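Local coordinates for DyP (Bjerkandera adusta, PDB 3VXJ), which binds heme b and probably acts as a dye-decolorizing peroxidase, using hydrogen peroxide to oxidise dyes and phenolic compounds, at residues V31-A34 with T35-K38; T135-I138 with S139-G143; G163-H166 with F167-D171; D202-T205 with G206-S210; F367-Q371 with I372-N376. All blocks are in the same frame, centred on the assembly; numbering follows the deposited sequence.

Overall arrangement
Along the chain the five contacts come strictly in series; each ties neighbouring residues, so none nests in or crosses another. Interaction 1 starts helix 34-48 straight after strand 23-31, and interaction 2 ends helix 128-142. These two meet in space, F37 CE1 lying 3.5 Å from F142 CE1, where both helices pack on the N-terminal antiparallel sheet. Interaction 3 folds the loop 163-171 back on itself beside the heme, and interaction 4 braces a surface loop that leads to strand 216-225. Interaction 5 lies in helix 367-375. Interactions 3 and 5, centres about 21 Å apart, both touch the heme and so tie separate parts of the chain to one pocket.

Interaction 1: residues V31-A34 with T35-K38; sequences VNDA and TSFK
D33 turns back over the first turn of the helix and meets S36 with its whole side chain. Its CB rests 4.0 Å from S36 CB. One atom further out, CG packs against the serine hydroxyl oxygen. At the tip, D33 OD1 accepts the backbone N-H of S36 over 3.1 Å, a nearly straight bond (170°) that arrives from well above the carboxylate plane, while D33 OD2 lies 3.3 Å from S36 OG. The carboxylate swings to the side where the first amides of the helix point because chi1 is -177°, CG lying opposite the backbone N. The backbone joins in: F37 N donates to D33 O and K38 N to A34 O, each 2.9 Å long. Replacing D33 by alanine would probably leave the S36 amide without its side-chain acceptor and weaken the start of the helix, where a negative charge should also suit the helix dipole. Behind the cap, V31 CG2 sits over one face of the F37 ring, 4.2 Å from its centroid, in a CH-pi contact, and V31 CG1 touches F37 CB. K38 lays CG beside A34 O before its NZ runs on to L79 O and the C-terminal carboxylate of A442. The whole is a classical aspartate N-cap, here joining strand 23-31 to helix 34-48 of a ferredoxin-like domain.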
# COMPACT_ATOMS: atom_id res chain seq x y z
N VAL A 31 21.36 0.26 -13.35
CA VAL A 31 21.91 0.93 -14.52
C VAL A 31 23.36 0.50 -14.72
O VAL A 31 24.17 0.62 -13.81
CB VAL A 31 21.86 2.47 -14.36
CG1 VAL A 31 22.53 3.18 -15.53
CG2 VAL A 31 20.43 2.96 -14.20
N ASN A 32 23.68 -0.01 -15.91
CA ASN A 32 25.05 -0.41 -16.26
C ASN A 32 25.83 0.68 -16.97
O ASN A 32 27.05 0.76 -16.85
CB ASN A 32 25.04 -1.66 -17.14
CG ASN A 32 24.40 -2.85 -16.47
OD1 ASN A 32 24.65 -3.13 -15.29
ND2 ASN A 32 23.59 -3.58 -17.21
N ASP A 33 25.13 1.52 -17.73
CA ASP A 33 25.75 2.51 -18.60
C ASP A 33 24.80 3.71 -18.60
O ASP A 33 23.73 3.66 -19.20
CB ASP A 33 25.91 1.90 -20.01
CG ASP A 33 26.61 2.81 -21.02
OD1 ASP A 33 26.43 4.05 -21.00
OD2 ASP A 33 27.33 2.26 -21.88
N ALA A 34 25.20 4.78 -17.91
CA ALA A 34 24.35 5.98 -17.77
C ALA A 34 24.00 6.63 -19.11
O ALA A 34 22.84 6.96 -19.35
CB ALA A 34 25.00 6.99 -16.84
N THR A 35 24.98 6.79 -19.99
CA THR A 35 24.74 7.45 -21.27
C THR A 35 23.74 6.66 -22.11
O THR A 35 22.80 7.24 -22.66
CB THR A 35 26.05 7.69 -22.05
OG1 THR A 35 26.93 8.50 -21.25
CG2 THR A 35 25.79 8.41 -23.37
N SER A 36 23.93 5.35 -22.18
CA SER A 36 23.04 4.49 -22.95
C SER A 36 21.64 4.40 -22.33
O SER A 36 20.64 4.39 -23.04
CB SER A 36 23.66 3.11 -23.15
OG SER A 36 24.90 3.22 -23.82
N PHE A 37 21.58 4.38 -21.00
CA PHE A 37 20.30 4.40 -20.30
C PHE A 37 19.50 5.67 -20.61
O PHE A 37 18.30 5.60 -20.86
CB PHE A 37 20.49 4.26 -18.79
CG PHE A 37 19.19 4.27 -18.04
CD1 PHE A 37 18.48 3.09 -17.86
CD2 PHE A 37 18.67 5.46 -17.54
CE1 PHE A 37 17.27 3.10 -17.17
CE2 PHE A 37 17.46 5.48 -16.86
CZ PHE A 37 16.77 4.29 -16.67
N LYS A 38 20.17 6.82 -20.58
CA LYS A 38 19.51 8.10 -20.77
C LYS A 38 18.91 8.25 -22.17
O LYS A 38 17.79 8.72 -22.29
CB LYS A 38 20.47 9.25 -20.47
CG LYS A 38 20.77 9.37 -18.98
CD LYS A 38 21.75 10.48 -18.69
CE LYS A 38 22.09 10.47 -17.21
NZ LYS A 38 22.67 11.76 -16.77

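Interaction 2: residues T135-I138 with S139-G143; sequences TDDI and SSTFG
I138 and F142 form the tightly packed side of the C-terminal turns of helix 128-142. The methyl CG2 of I138 touches F142 CD2 at 3.8 Å, the two side chains slanting across each other, while I138 O lies at the edge of the aromatic ring and in its plane. F142 leans back along the helix because its CG is anti to the carbonyl carbon (chi1 -70°), and F142 N donates to I138 O at 2.9 Å. Y44 and F121 meet the F142 ring edge-to-face, and I138 reaches F121, I123 and I146 of the sheet.

Polar groups take over away from this core. D137 O is held twice by one residue: T141 N and T141 OG1 both donate to it at 3.0 Å, from opposite faces of the carbonyl plane. The D137 carboxylate runs beside the T141 side chain, with D137 OD1 4.0 Å from T141 OG1, and is committed to a salt bridge with R48. S139 OG bonds only weakly to T135 O (3.3 Å), its stronger partner being Q148 NE2. D136 and S140 face solvent, their link being the backbone bond from S140 N to D136 O. At the end, G143 leaves the helix with positive phi. This is an amphipathic helix laid on an antiparallel sheet, the second helix of the beta-alpha-beta-beta-alpha-beta ferredoxin-like fold.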
# COMPACT_ATOMS: atom_id res chain seq x y z
N THR A 135 7.66 -6.30 -20.88
CA THR A 135 8.99 -6.55 -20.30
C THR A 135 10.02 -6.74 -21.43
O THR A 135 11.11 -6.17 -21.39
CB THR A 135 8.97 -7.77 -19.37
OG1 THR A 135 8.04 -7.55 -18.31
CG2 THR A 135 10.34 -8.01 -18.75
N ASP A 136 9.65 -7.51 -22.45
CA ASP A 136 10.53 -7.70 -23.60
C ASP A 136 10.79 -6.37 -24.32
O ASP A 136 11.89 -6.15 -24.84
CB ASP A 136 9.94 -8.73 -24.57
CG ASP A 136 9.99 -10.15 -24.03
OD1 ASP A 136 10.62 -10.41 -22.98
OD2 ASP A 136 9.38 -11.02 -24.68
N ASP A 137 9.79 -5.50 -24.35
CA ASP A 137 9.92 -4.16 -24.94
C ASP A 137 10.94 -3.32 -24.17
O ASP A 137 11.75 -2.62 -24.76
CB ASP A 137 8.55 -3.47 -25.01
CG ASP A 137 8.63 -2.06 -25.56
OD1 ASP A 137 8.96 -1.89 -26.75
OD2 ASP A 137 8.31 -1.12 -24.81
N ILE A 138 10.91 -3.42 -22.84
CA ILE A 138 11.95 -2.79 -22.02
C ILE A 138 13.33 -3.37 -22.36
O ILE A 138 14.28 -2.61 -22.57
CB ILE A 138 11.65 -2.92 -20.51
CG1 ILE A 138 10.45 -2.05 -20.16
CG2 ILE A 138 12.89 -2.54 -19.67
CD1 ILE A 138 9.83 -2.33 -18.82
N SER A 139 13.44 -4.69 -22.45
CA SER A 139 14.71 -5.32 -22.80
C SER A 139 15.24 -4.86 -24.16
O SER A 139 16.44 -4.60 -24.30
CB SER A 139 14.59 -6.85 -22.78
OG SER A 139 14.24 -7.30 -21.48
N SER A 140 14.34 -4.75 -25.13
CA SER A 140 14.69 -4.32 -26.49
C SER A 140 15.14 -2.86 -26.54
O SER A 140 16.09 -2.52 -27.24
CB SER A 140 13.51 -4.55 -27.44
OG SER A 140 13.85 -4.17 -28.76
N THR A 141 14.46 -2.01 -25.79
CA THR A 141 14.74 -0.57 -25.80
C THR A 141 16.00 -0.23 -24.99
O THR A 141 16.84 0.55 -25.44
CB THR A 141 13.52 0.23 -25.31
OG1 THR A 141 12.41 -0.03 -26.18
CG2 THR A 141 13.81 1.73 -25.30
N PHE A 142 16.12 -0.82 -23.81
CA PHE A 142 17.24 -0.49 -22.92
C PHE A 142 18.46 -1.36 -23.14
O PHE A 142 19.58 -0.92 -22.88
CB PHE A 142 16.79 -0.51 -21.45
CG PHE A 142 15.88 0.63 -21.10
CD1 PHE A 142 16.39 1.80 -20.57
CD2 PHE A 142 14.51 0.53 -21.32
CE1 PHE A 142 15.55 2.87 -20.26
CE2 PHE A 142 13.66 1.59 -21.01
CZ PHE A 142 14.18 2.77 -20.49
N GLY A 143 18.25 -2.59 -23.60
CA GLY A 143 19.36 -3.51 -23.86
C GLY A 143 20.26 -3.67 -22.65
O GLY A 143 19.78 -3.72 -21.51

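Interaction 3: residues G163-H166 with F167-D171; sequences GHEH and FGFLD. With HEM (protoporphyrin IX containing Fe), chain B.
E165 OE2 is gripped by the backbone N-H of F167 at 2.8 Å, which comes from above the carboxylate plane, and by the side-chain amide of Q225. The other oxygen, E165 OE1, takes the N-H of F169 at 2.8 Å on its anti side, and also sits at the edge of the F169 ring, in its plane. The carboxylate can fold over its own turn because CG lies in the crowded position between N and carbonyl carbon (chi1 55°) and the chain bends again at chi2. Beneath it, residues 165-168 make a type I turn closed by G168 N to E165 O.

H164 and L170 face each other across the backbone bridge that follows. H164 ND1 donates to G168 O at 2.8 Å, the bond almost perfectly straight (178°) and lying in the imidazole plane, though it meets the carbonyl from above. That bond fixes the ring's rotation, and L170 CB lies over one face of it, 4.1 Å from its centroid. D171 N donates to G163 O, further fastening the loop.

On the heme side, E165 OE2 comes within 3.3 Å of the methyl CMB, and F169 CB packs on CMA. D171 OD1 stands 3.2 Å from propionate O2A; R329 forms a salt bridge with D171 through NH1 and is hydrogen-bonded to the heme through NH2, so one arginine links the two. Residues 168-172 are the GXXDG motif of DyP-type peroxidases. The buried E165 carboxylate, gripped only by donors among the bonds above, is consistent with an anion, and the straight bond from ND1 implies that H164 carries a proton on that nitrogen.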
# COMPACT_ATOMS: atom_id res chain seq x y z
N GLY A 163 -10.25 -7.83 -6.33
CA GLY A 163 -10.07 -6.66 -5.48
C GLY A 163 -9.77 -7.00 -4.03
O GLY A 163 -9.43 -6.11 -3.25
N HIS A 164 -9.92 -8.27 -3.65
CA HIS A 164 -9.62 -8.70 -2.29
C HIS A 164 -8.17 -9.13 -2.21
O HIS A 164 -7.61 -9.67 -3.18
CB HIS A 164 -10.52 -9.87 -1.88
CG HIS A 164 -11.98 -9.54 -1.84
ND1 HIS A 164 -12.76 -9.77 -0.74
CD2 HIS A 164 -12.80 -9.01 -2.78
CE1 HIS A 164 -14.00 -9.38 -0.99
NE2 HIS A 164 -14.05 -8.92 -2.23
N GLU A 165 -7.55 -8.91 -1.06
CA GLU A 165 -6.21 -9.43 -0.81
C GLU A 165 -6.34 -10.88 -0.29
O GLU A 165 -7.45 -11.39 -0.11
CB GLU A 165 -5.43 -8.48 0.11
CG GLU A 165 -6.11 -8.15 1.43
CD GLU A 165 -6.13 -9.34 2.37
OE1 GLU A 165 -7.23 -9.68 2.86
OE2 GLU A 165 -5.06 -9.96 2.56
N HIS A 166 -5.21 -11.56 -0.10
CA HIS A 166 -5.19 -12.99 0.19
C HIS A 166 -5.83 -13.47 1.51
O HIS A 166 -6.24 -14.62 1.58
CB HIS A 166 -3.81 -13.59 -0.01
CG HIS A 166 -3.54 -13.96 -1.43
ND1 HIS A 166 -4.20 -15.00 -2.06
CD2 HIS A 166 -2.73 -13.41 -2.37
CE1 HIS A 166 -3.79 -15.08 -3.31
NE2 HIS A 166 -2.90 -14.13 -3.53
N PHE A 167 -5.93 -12.62 2.52
CA PHE A 167 -6.69 -12.99 3.71
C PHE A 167 -8.20 -12.96 3.44
O PHE A 167 -8.99 -13.45 4.26
CB PHE A 167 -6.39 -12.08 4.91
CG PHE A 167 -4.97 -12.16 5.43
CD1 PHE A 167 -4.29 -13.38 5.57
CD2 PHE A 167 -4.32 -10.99 5.82
CE1 PHE A 167 -3.00 -13.41 6.07
CE2 PHE A 167 -3.02 -11.02 6.33
CZ PHE A 167 -2.35 -12.23 6.45
N GLY A 168 -8.60 -12.39 2.30
CA GLY A 168 -10.00 -12.36 1.89
C GLY A 168 -10.69 -11.00 1.93
O GLY A 168 -11.89 -10.92 1.62
N PHE A 169 -9.96 -9.94 2.26
CA PHE A 169 -10.59 -8.63 2.49
C PHE A 169 -10.47 -7.70 1.29
O PHE A 169 -9.39 -7.55 0.72
CB PHE A 169 -9.98 -7.96 3.74
CG PHE A 169 -10.28 -8.70 5.02
CD1 PHE A 169 -11.24 -8.24 5.90
CD2 PHE A 169 -9.61 -9.89 5.32
CE1 PHE A 169 -11.55 -8.94 7.06
CE2 PHE A 169 -9.90 -10.59 6.49
CZ PHE A 169 -10.89 -10.12 7.35
N LEU A 170 -11.59 -7.06 0.93
CA LEU A 170 -11.59 -6.04 -0.13
C LEU A 170 -10.60 -4.93 0.21
O LEU A 170 -10.65 -4.36 1.29
CB LEU A 170 -13.00 -5.46 -0.36
CG LEU A 170 -13.16 -4.46 -1.51
CD1 LEU A 170 -12.83 -5.08 -2.87
CD2 LEU A 170 -14.58 -3.93 -1.52
N ASP A 171 -9.69 -4.66 -0.72
CA ASP A 171 -8.59 -3.71 -0.52
C ASP A 171 -8.66 -2.62 -1.59
O ASP A 171 -8.96 -2.90 -2.75
CB ASP A 171 -7.25 -4.46 -0.59
CG ASP A 171 -6.07 -3.61 -0.11
OD1 ASP A 171 -6.28 -2.55 0.51
OD2 ASP A 171 -4.92 -4.04 -0.36
CHA HEM B . -6.50 -0.19 4.37
CHB HEM B . -4.98 -4.76 3.91
CHC HEM B . -0.43 -3.38 4.80
CHD HEM B . -1.92 1.20 5.23
C1A HEM B . -6.49 -1.55 4.20
C2A HEM B . -7.66 -2.38 3.99
C3A HEM B . -7.23 -3.65 3.87
C4A HEM B . -5.79 -3.65 3.97
CMA HEM B . -8.09 -4.91 3.63
CAA HEM B . -9.11 -1.86 3.99
CBA HEM B . -9.64 -1.39 2.63
CGA HEM B . -9.06 -0.08 2.17
O1A HEM B . -9.38 0.99 2.73
O2A HEM B . -8.28 -0.09 1.18
C1B HEM B . -3.61 -4.79 4.09
C2B HEM B . -2.78 -5.97 4.03
C3B HEM B . -1.51 -5.58 4.27
C4B HEM B . -1.52 -4.15 4.48
CMB HEM B . -3.31 -7.39 3.74
CAB HEM B . -0.23 -6.44 4.30
CBB HEM B . -0.14 -7.60 3.64
C1C HEM B . -0.45 -2.03 5.04
C2C HEM B . 0.69 -1.22 5.43
C3C HEM B . 0.27 0.05 5.57
C4C HEM B . -1.14 0.07 5.25
CMC HEM B . 2.11 -1.77 5.63
CAC HEM B . 1.09 1.31 5.96
CBC HEM B . 2.07 1.26 6.88
C1D HEM B . -3.27 1.24 4.97
C2D HEM B . -4.02 2.47 4.85
C3D HEM B . -5.43 2.04 4.60
C4D HEM B . -5.40 0.60 4.58
CMD HEM B . -3.54 3.92 4.97
CAD HEM B . -6.62 3.00 4.43
CBD HEM B . -7.08 3.40 5.83
CGD HEM B . -8.21 4.39 5.78
O1D HEM B . -9.25 4.13 6.45
O2D HEM B . -8.10 5.42 5.07
NA HEM B . -5.38 -2.36 4.21
NB HEM B . -2.82 -3.69 4.41
NC HEM B . -1.55 -1.21 4.98
ND HEM B . -4.11 0.15 4.77
FE HEM B . -3.47 -1.79 4.66
O HOH W 1 -3.28 -1.52 2.70

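Interaction 4: residues D202-T205 with G206-S210; sequences DGDT and GTRPS
D204 and R208 form a side-on salt bridge, carboxylate and guanidinium approaching from opposite directions. R208 NE donates to D204 OD2 at 2.8 Å, using the syn lone pair of that oxygen, and R208 NH2 reaches D204 OD1, also 2.8 Å away and on the syn side. Each oxygen thus has its own nitrogen, which stops the guanidinium from turning freely; the carboxylate lies at the edge of that group, the two planes 30° apart. The arginine comes back to the aspartate through a bend at chi2 (-62°), with R208 CG passing 3.5 Å from D204 OD2.

A second kind of bond is made to the backbone. D204 OD1 also accepts G206 N at 2.9 Å, this donor standing well above the carboxylate plane while R208 NH2 stays close to it. D204 OD2 likewise takes G200 N from just before the segment, so both oxygens serve the loop as well as the arginine. On its far side R208 sends NH1 to L85 O.

Packing adds one close approach. G206 CA sits 3.5 Å above one face of the R208 guanidinium, toward its rim, and a CB on that residue would collide with R208 NH2.

Water finishes the turn: water 2 donates to T205 O at 2.6 Å and also bonds T207 OG1, bridging the residues on both sides of G206.

The OD1-to-G206 bond makes this an Asx turn, reinforced by an i to i+4 salt bridge, in the surface loop that leads into strand 216-225.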
# COMPACT_ATOMS: atom_id res chain seq x y z
N ASP A 202 1.35 22.49 -3.06
CA ASP A 202 0.89 23.07 -1.79
C ASP A 202 0.58 21.96 -0.79
O ASP A 202 -0.13 21.01 -1.10
CB ASP A 202 -0.35 23.95 -2.01
CG ASP A 202 -0.73 24.76 -0.78
OD1 ASP A 202 0.17 25.32 -0.11
OD2 ASP A 202 -1.94 24.85 -0.50
N GLY A 203 1.12 22.10 0.42
CA GLY A 203 0.96 21.08 1.45
C GLY A 203 2.24 20.30 1.71
O GLY A 203 2.42 19.74 2.78
N ASP A 204 3.13 20.26 0.72
CA ASP A 204 4.44 19.66 0.90
C ASP A 204 5.31 20.65 1.66
O ASP A 204 5.32 21.85 1.35
CB ASP A 204 5.05 19.33 -0.46
CG ASP A 204 6.37 18.59 -0.36
OD1 ASP A 204 6.78 18.16 0.74
OD2 ASP A 204 7.02 18.46 -1.41
N THR A 205 6.03 20.17 2.67
CA THR A 205 6.96 21.03 3.42
C THR A 205 8.43 20.67 3.20
O THR A 205 9.31 21.32 3.77
CB THR A 205 6.67 21.00 4.92
OG1 THR A 205 6.76 19.64 5.39
CG2 THR A 205 5.29 21.57 5.21
N GLY A 206 8.69 19.66 2.39
CA GLY A 206 10.07 19.22 2.14
C GLY A 206 10.77 20.14 1.16
O GLY A 206 10.14 20.77 0.31
N THR A 207 12.09 20.21 1.26
CA THR A 207 12.88 21.10 0.40
C THR A 207 13.18 20.39 -0.92
O THR A 207 14.04 19.50 -0.96
CB THR A 207 14.17 21.51 1.12
OG1 THR A 207 13.83 22.16 2.35
CG2 THR A 207 15.00 22.46 0.27
N ARG A 208 12.48 20.77 -1.98
CA ARG A 208 12.54 20.02 -3.25
C ARG A 208 13.25 20.80 -4.34
O ARG A 208 12.97 21.99 -4.52
CB ARG A 208 11.13 19.72 -3.78
CG ARG A 208 10.16 19.21 -2.75
CD ARG A 208 10.61 17.90 -2.16
NE ARG A 208 9.63 17.48 -1.17
CZ ARG A 208 9.81 16.52 -0.28
NH1 ARG A 208 10.96 15.86 -0.22
NH2 ARG A 208 8.83 16.25 0.56
N PRO A 209 14.12 20.13 -5.11
CA PRO A 209 14.56 20.76 -6.36
C PRO A 209 13.34 21.06 -7.23
O PRO A 209 12.34 20.34 -7.17
CB PRO A 209 15.43 19.69 -7.03
CG PRO A 209 15.74 18.69 -5.96
CD PRO A 209 14.63 18.75 -4.97
N SER A 210 13.41 22.13 -8.02
CA SER A 210 12.30 22.48 -8.91
C SER A 210 11.92 21.32 -9.83
O SER A 210 10.73 21.13 -10.11
CB SER A 210 12.63 23.74 -9.71
OG SER A 210 13.63 23.50 -10.68
O HOH W 2 11.59 22.63 3.91

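Interaction 5: residues F367-Q371 with I372-N376; sequences FRFQQ and INWAN. With HEM (protoporphyrin IX containing Fe), chain B.
Helix 367-375, one wall of the heme pocket, widens into a pi-type turn that brings F369 against both N373 and W374. The F369 ring stands at 89° to the indole and points its edge at the face of the five-membered ring, centroids 5.0 Å apart, a T-shaped pair; F369 CE2 reaches to 3.5 Å from W374 CE2. F380 stacks on the indole as well. Over one face of F369 lies the N373 amide, stacked only 14° from parallel, with its ND2 3.3 Å from F369 CE1. With an alanine in place of W374, the F369 edge would probably lose the face it points at and F380 its stacking partner. The wide turn shows in the backbone, where A375 N donates to Q370 O at 2.9 Å, five residues back. On the outer side I372 CD1 sits over the centre of the R368 guanidinium, whose NE forms a salt bridge with D97. Toward the heme, Q370 OE1 comes within 3.4 Å of vinyl CAC, while its NE2 bonds F325 O. Q371 bends at chi2 (66°), which turns its amide down the helix: Q371 NE2, also bonded to I394 O, donates to N376 OD1 at 3.0 Å from above the carbonyl plane.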
# COMPACT_ATOMS: atom_id res chain seq x y z
N PHE A 367 3.59 6.31 4.78
CA PHE A 367 3.95 4.94 5.12
C PHE A 367 4.65 4.81 6.48
O PHE A 367 4.26 4.00 7.31
CB PHE A 367 4.87 4.36 4.04
CG PHE A 367 5.55 3.09 4.45
CD1 PHE A 367 4.82 1.91 4.63
CD2 PHE A 367 6.91 3.08 4.75
CE1 PHE A 367 5.45 0.74 5.07
CE2 PHE A 367 7.54 1.92 5.17
CZ PHE A 367 6.81 0.75 5.34
N ARG A 368 5.72 5.58 6.67
CA ARG A 368 6.56 5.37 7.83
C ARG A 368 5.88 5.78 9.13
O ARG A 368 6.07 5.14 10.17
CB ARG A 368 7.88 6.11 7.64
CG ARG A 368 8.97 5.67 8.58
CD ARG A 368 10.27 6.33 8.13
NE ARG A 368 11.42 5.86 8.89
CZ ARG A 368 11.79 6.33 10.07
NH1 ARG A 368 11.10 7.30 10.66
NH2 ARG A 368 12.86 5.83 10.67
N PHE A 369 5.08 6.85 9.07
CA PHE A 369 4.31 7.33 10.22
C PHE A 369 3.23 6.33 10.60
O PHE A 369 3.03 6.03 11.78
CB PHE A 369 3.70 8.68 9.89
CG PHE A 369 3.48 9.57 11.08
CD1 PHE A 369 4.48 10.45 11.49
CD2 PHE A 369 2.28 9.55 11.77
CE1 PHE A 369 4.29 11.28 12.58
CE2 PHE A 369 2.09 10.38 12.88
CZ PHE A 369 3.10 11.25 13.27
N GLN A 370 2.53 5.83 9.59
CA GLN A 370 1.50 4.80 9.77
C GLN A 370 2.08 3.54 10.39
O GLN A 370 1.46 2.92 11.26
CB GLN A 370 0.83 4.50 8.44
CG GLN A 370 0.06 5.69 7.91
CD GLN A 370 -0.24 5.59 6.44
OE1 GLN A 370 -0.17 4.50 5.85
NE2 GLN A 370 -0.55 6.72 5.82
N GLN A 371 3.29 3.17 9.97
CA GLN A 371 3.95 1.96 10.46
C GLN A 371 4.50 2.13 11.88
O GLN A 371 4.19 1.34 12.78
CB GLN A 371 5.08 1.55 9.52
CG GLN A 371 5.74 0.22 9.92
CD GLN A 371 4.79 -0.96 9.77
OE1 GLN A 371 4.26 -1.20 8.69
NE2 GLN A 371 4.54 -1.66 10.87
N ILE A 372 5.35 3.14 12.07
CA ILE A 372 6.10 3.28 13.31
C ILE A 372 5.27 3.99 14.38
O ILE A 372 5.00 3.42 15.45
CB ILE A 372 7.42 4.03 13.09
CG1 ILE A 372 8.32 3.25 12.12
CG2 ILE A 372 8.14 4.23 14.43
CD1 ILE A 372 9.63 3.94 11.80
N ASN A 373 4.89 5.23 14.10
CA ASN A 373 4.23 6.06 15.10
C ASN A 373 2.88 5.52 15.52
O ASN A 373 2.44 5.74 16.64
CB ASN A 373 4.04 7.48 14.59
CG ASN A 373 5.35 8.15 14.23
OD1 ASN A 373 6.10 7.67 13.39
ND2 ASN A 373 5.61 9.29 14.87
N TRP A 374 2.23 4.81 14.60
CA TRP A 374 0.88 4.35 14.82
C TRP A 374 0.76 2.83 15.01
O TRP A 374 0.50 2.37 16.12
CB TRP A 374 -0.04 4.87 13.71
CG TRP A 374 -0.25 6.37 13.78
CD1 TRP A 374 0.07 7.21 14.82
CD2 TRP A 374 -0.84 7.19 12.77
NE1 TRP A 374 -0.29 8.50 14.51
CE2 TRP A 374 -0.85 8.52 13.26
CE3 TRP A 374 -1.36 6.93 11.49
CZ2 TRP A 374 -1.37 9.57 12.53
CZ3 TRP A 374 -1.86 7.98 10.76
CH2 TRP A 374 -1.87 9.30 11.29
N ALA A 375 0.96 2.06 13.94
CA ALA A 375 0.76 0.61 14.01
C ALA A 375 1.63 -0.09 15.07
O ALA A 375 1.15 -0.98 15.76
CB ALA A 375 0.97 -0.02 12.64
N ASN A 376 2.90 0.31 15.16
CA ASN A 376 3.86 -0.30 16.10
C ASN A 376 3.76 0.22 17.53
O ASN A 376 4.48 -0.24 18.43
CB ASN A 376 5.30 -0.07 15.63
CG ASN A 376 5.66 -0.86 14.39
OD1 ASN A 376 4.85 -1.64 13.85
ND2 ASN A 376 6.86 -0.63 13.89
CHA HEM B . -6.50 -0.19 4.37
CHB HEM B . -4.98 -4.76 3.91
CHC HEM B . -0.43 -3.38 4.80
CHD HEM B . -1.92 1.20 5.23
C1A HEM B . -6.49 -1.55 4.20
C2A HEM B . -7.66 -2.38 3.99
C3A HEM B . -7.23 -3.65 3.87
C4A HEM B . -5.79 -3.65 3.97
CMA HEM B . -8.09 -4.91 3.63
CAA HEM B . -9.11 -1.86 3.99
CBA HEM B . -9.64 -1.39 2.63
CGA HEM B . -9.06 -0.08 2.17
O1A HEM B . -9.38 0.99 2.73
O2A HEM B . -8.28 -0.09 1.18
C1B HEM B . -3.61 -4.79 4.09
C2B HEM B . -2.78 -5.97 4.03
C3B HEM B . -1.51 -5.58 4.27
C4B HEM B . -1.52 -4.15 4.48
CMB HEM B . -3.31 -7.39 3.74
CAB HEM B . -0.23 -6.44 4.30
CBB HEM B . -0.14 -7.60 3.64
C1C HEM B . -0.45 -2.03 5.04
C2C HEM B . 0.69 -1.22 5.43
C3C HEM B . 0.27 0.05 5.57
C4C HEM B . -1.14 0.07 5.25
CMC HEM B . 2.11 -1.77 5.63
CAC HEM B . 1.09 1.31 5.96
CBC HEM B . 2.07 1.26 6.88
C1D HEM B . -3.27 1.24 4.97
C2D HEM B . -4.02 2.47 4.85
C3D HEM B . -5.43 2.04 4.60
C4D HEM B . -5.40 0.60 4.58
CMD HEM B . -3.54 3.92 4.97
CAD HEM B . -6.62 3.00 4.43
CBD HEM B . -7.08 3.40 5.83
CGD HEM B . -8.21 4.39 5.78
O1D HEM B . -9.25 4.13 6.45
O2D HEM B . -8.10 5.42 5.07
NA HEM B . -5.38 -2.36 4.21
NB HEM B . -2.82 -3.69 4.41
NC HEM B . -1.55 -1.21 4.98
ND HEM B . -4.11 0.15 4.77
FE HEM B . -3.47 -1.79 4.66
O HOH W 1 -3.28 -1.52 2.70